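Side-chain contact in nudix hydrolase DR_0079 (Deinococcus radiodurans, PDB 2O5F), which hydrolyses nucleoside di- and triphosphates to monophosphates, with a marked preference for CDP and CTP and magnesium as cofactor: residues Ala81-Ala86 against Glu93-Ser98. Numbering follows the deposited sequence.
Sequences AFRREA and EIDALS
The chain folds back after helix 78-90, and the short 3-10 turn at 94-96 lies against the helix flank with Arg83 CA and Ile94 CA 6.0 Å apart. A water bridges the two backbones there, donating to Arg83 O and accepting from Ile94 N. Ile94 is driven between helix side chains: its CG2 sits over a face of the Phe82 ring in a CH-pi contact, 4.0 Å from the centroid, and also meets Ala86 CB at 3.7 Å. Its other branch, with CG1 held between backbone N and carbonyl carbon (chi1 65°), carries CD1 to 3.6 Å from Arg83 CB and over one face of the guanidinium, near its rim. Bent at chi3 (-67°), the arginine chain turns to grip Asp95 side-on: NE donates to OD2 at 2.8 Å, somewhat tilted, while NH2 reaches the syn lone pair of OD1 at 2.9 Å almost straight (173°). The two flat groups are nearly coplanar. Replacing Arg83 with a leucine would probably leave the Asp95 carboxylate without its two-pronged partner and free to turn. Glu79 gives the same NH2 a second carboxylate. The contact packs the loop leading to strand 98-105 back onto the middle of the Nudix-box helix, whose Glu85 probably binds magnesium, beside the mixed sheet: Phe82 and Ile94 both rest on Leu121 of strand 115-122, and the ring also stacks with Tyr119 and meets Trp99 of strand 98-105 edge-to-face.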
# COMPACT_ATOMS: atom_id res chain seq x y z
N ALA A 81 -10.36 4.43 -2.22
CA ALA A 81 -8.98 4.85 -2.39
C ALA A 81 -8.21 3.73 -3.08
O ALA A 81 -7.35 3.97 -3.93
CB ALA A 81 -8.35 5.17 -1.04
N PHE A 82 -8.53 2.50 -2.70
CA PHE A 82 -7.90 1.32 -3.27
C PHE A 82 -8.18 1.26 -4.76
O PHE A 82 -7.26 1.15 -5.57
CB PHE A 82 -8.42 0.06 -2.55
CG PHE A 82 -7.93 -1.24 -3.12
CD1 PHE A 82 -6.65 -1.36 -3.64
CD2 PHE A 82 -8.75 -2.37 -3.10
CE1 PHE A 82 -6.19 -2.58 -4.14
CE2 PHE A 82 -8.30 -3.59 -3.59
CZ PHE A 82 -7.02 -3.69 -4.12
N ARG A 83 -9.46 1.37 -5.13
CA ARG A 83 -9.82 1.32 -6.54
C ARG A 83 -9.11 2.42 -7.33
O ARG A 83 -8.66 2.20 -8.45
CB ARG A 83 -11.34 1.47 -6.72
CG ARG A 83 -11.77 1.38 -8.17
CD ARG A 83 -13.27 1.43 -8.34
NE ARG A 83 -13.94 0.25 -7.79
CZ ARG A 83 -14.49 0.19 -6.59
NH1 ARG A 83 -14.46 1.24 -5.78
NH2 ARG A 83 -15.08 -0.93 -6.18
N ARG A 84 -9.01 3.60 -6.73
CA ARG A 84 -8.37 4.73 -7.38
C ARG A 84 -6.87 4.53 -7.59
O ARG A 84 -6.36 4.74 -8.69
CB ARG A 84 -8.62 6.01 -6.57
CG ARG A 84 -7.90 7.26 -7.09
CD ARG A 84 -8.28 8.50 -6.28
NE ARG A 84 -8.06 8.35 -4.83
CZ ARG A 84 -6.87 8.26 -4.25
NH1 ARG A 84 -5.76 8.31 -4.98
NH2 ARG A 84 -6.78 8.15 -2.93
N GLU A 85 -6.16 4.13 -6.55
CA GLU A 85 -4.71 3.91 -6.65
C GLU A 85 -4.36 2.74 -7.58
O GLU A 85 -3.38 2.80 -8.31
CB GLU A 85 -4.10 3.66 -5.27
CG GLU A 85 -4.18 4.85 -4.31
CD GLU A 85 -3.18 5.95 -4.63
OE1 GLU A 85 -3.17 6.98 -3.91
OE2 GLU A 85 -2.39 5.80 -5.59
N ALA A 86 -5.16 1.68 -7.53
CA ALA A 86 -4.90 0.52 -8.38
C ALA A 86 -4.99 0.91 -9.85
O ALA A 86 -4.20 0.45 -10.66
CB ALA A 86 -5.90 -0.60 -8.07
N GLU A 93 -8.33 -2.62 -12.81
CA GLU A 93 -9.70 -2.40 -12.36
C GLU A 93 -9.92 -3.50 -11.32
O GLU A 93 -10.09 -4.67 -11.68
CB GLU A 93 -10.67 -2.60 -13.53
CG GLU A 93 -10.28 -1.88 -14.81
CD GLU A 93 -10.69 -0.41 -14.81
OE1 GLU A 93 -10.16 0.36 -13.99
OE2 GLU A 93 -11.54 -0.04 -15.64
N ILE A 94 -9.92 -3.15 -10.04
CA ILE A 94 -10.09 -4.16 -8.99
C ILE A 94 -11.38 -4.95 -9.16
O ILE A 94 -11.46 -6.12 -8.80
CB ILE A 94 -10.06 -3.53 -7.57
CG1 ILE A 94 -11.24 -2.59 -7.37
CG2 ILE A 94 -8.74 -2.79 -7.36
CD1 ILE A 94 -11.33 -2.02 -5.95
N ASP A 95 -12.40 -4.30 -9.73
CA ASP A 95 -13.68 -4.96 -9.94
C ASP A 95 -13.57 -6.06 -11.00
O ASP A 95 -14.42 -6.95 -11.07
CB ASP A 95 -14.74 -3.93 -10.35
CG ASP A 95 -14.90 -2.82 -9.32
OD1 ASP A 95 -15.10 -3.14 -8.13
OD2 ASP A 95 -14.83 -1.63 -9.70
N ALA A 96 -12.51 -6.01 -11.80
CA ALA A 96 -12.30 -6.99 -12.85
C ALA A 96 -11.47 -8.17 -12.36
O ALA A 96 -11.24 -9.14 -13.09
CB ALA A 96 -11.61 -6.34 -14.05
N LEU A 97 -11.00 -8.10 -11.12
CA LEU A 97 -10.20 -9.17 -10.57
C LEU A 97 -10.71 -9.58 -9.19
O LEU A 97 -11.61 -8.95 -8.64
CB LEU A 97 -8.74 -8.73 -10.46
CG LEU A 97 -8.07 -8.18 -11.72
CD1 LEU A 97 -6.61 -7.87 -11.40
CD2 LEU A 97 -8.16 -9.18 -12.85
N SER A 98 -10.13 -10.63 -8.64
CA SER A 98 -10.51 -11.10 -7.31
C SER A 98 -9.62 -10.40 -6.28
O SER A 98 -8.40 -10.36 -6.43
CB SER A 98 -10.33 -12.61 -7.22
OG SER A 98 -10.44 -13.06 -5.88
O HOH W 1 -9.17 -0.06 -9.84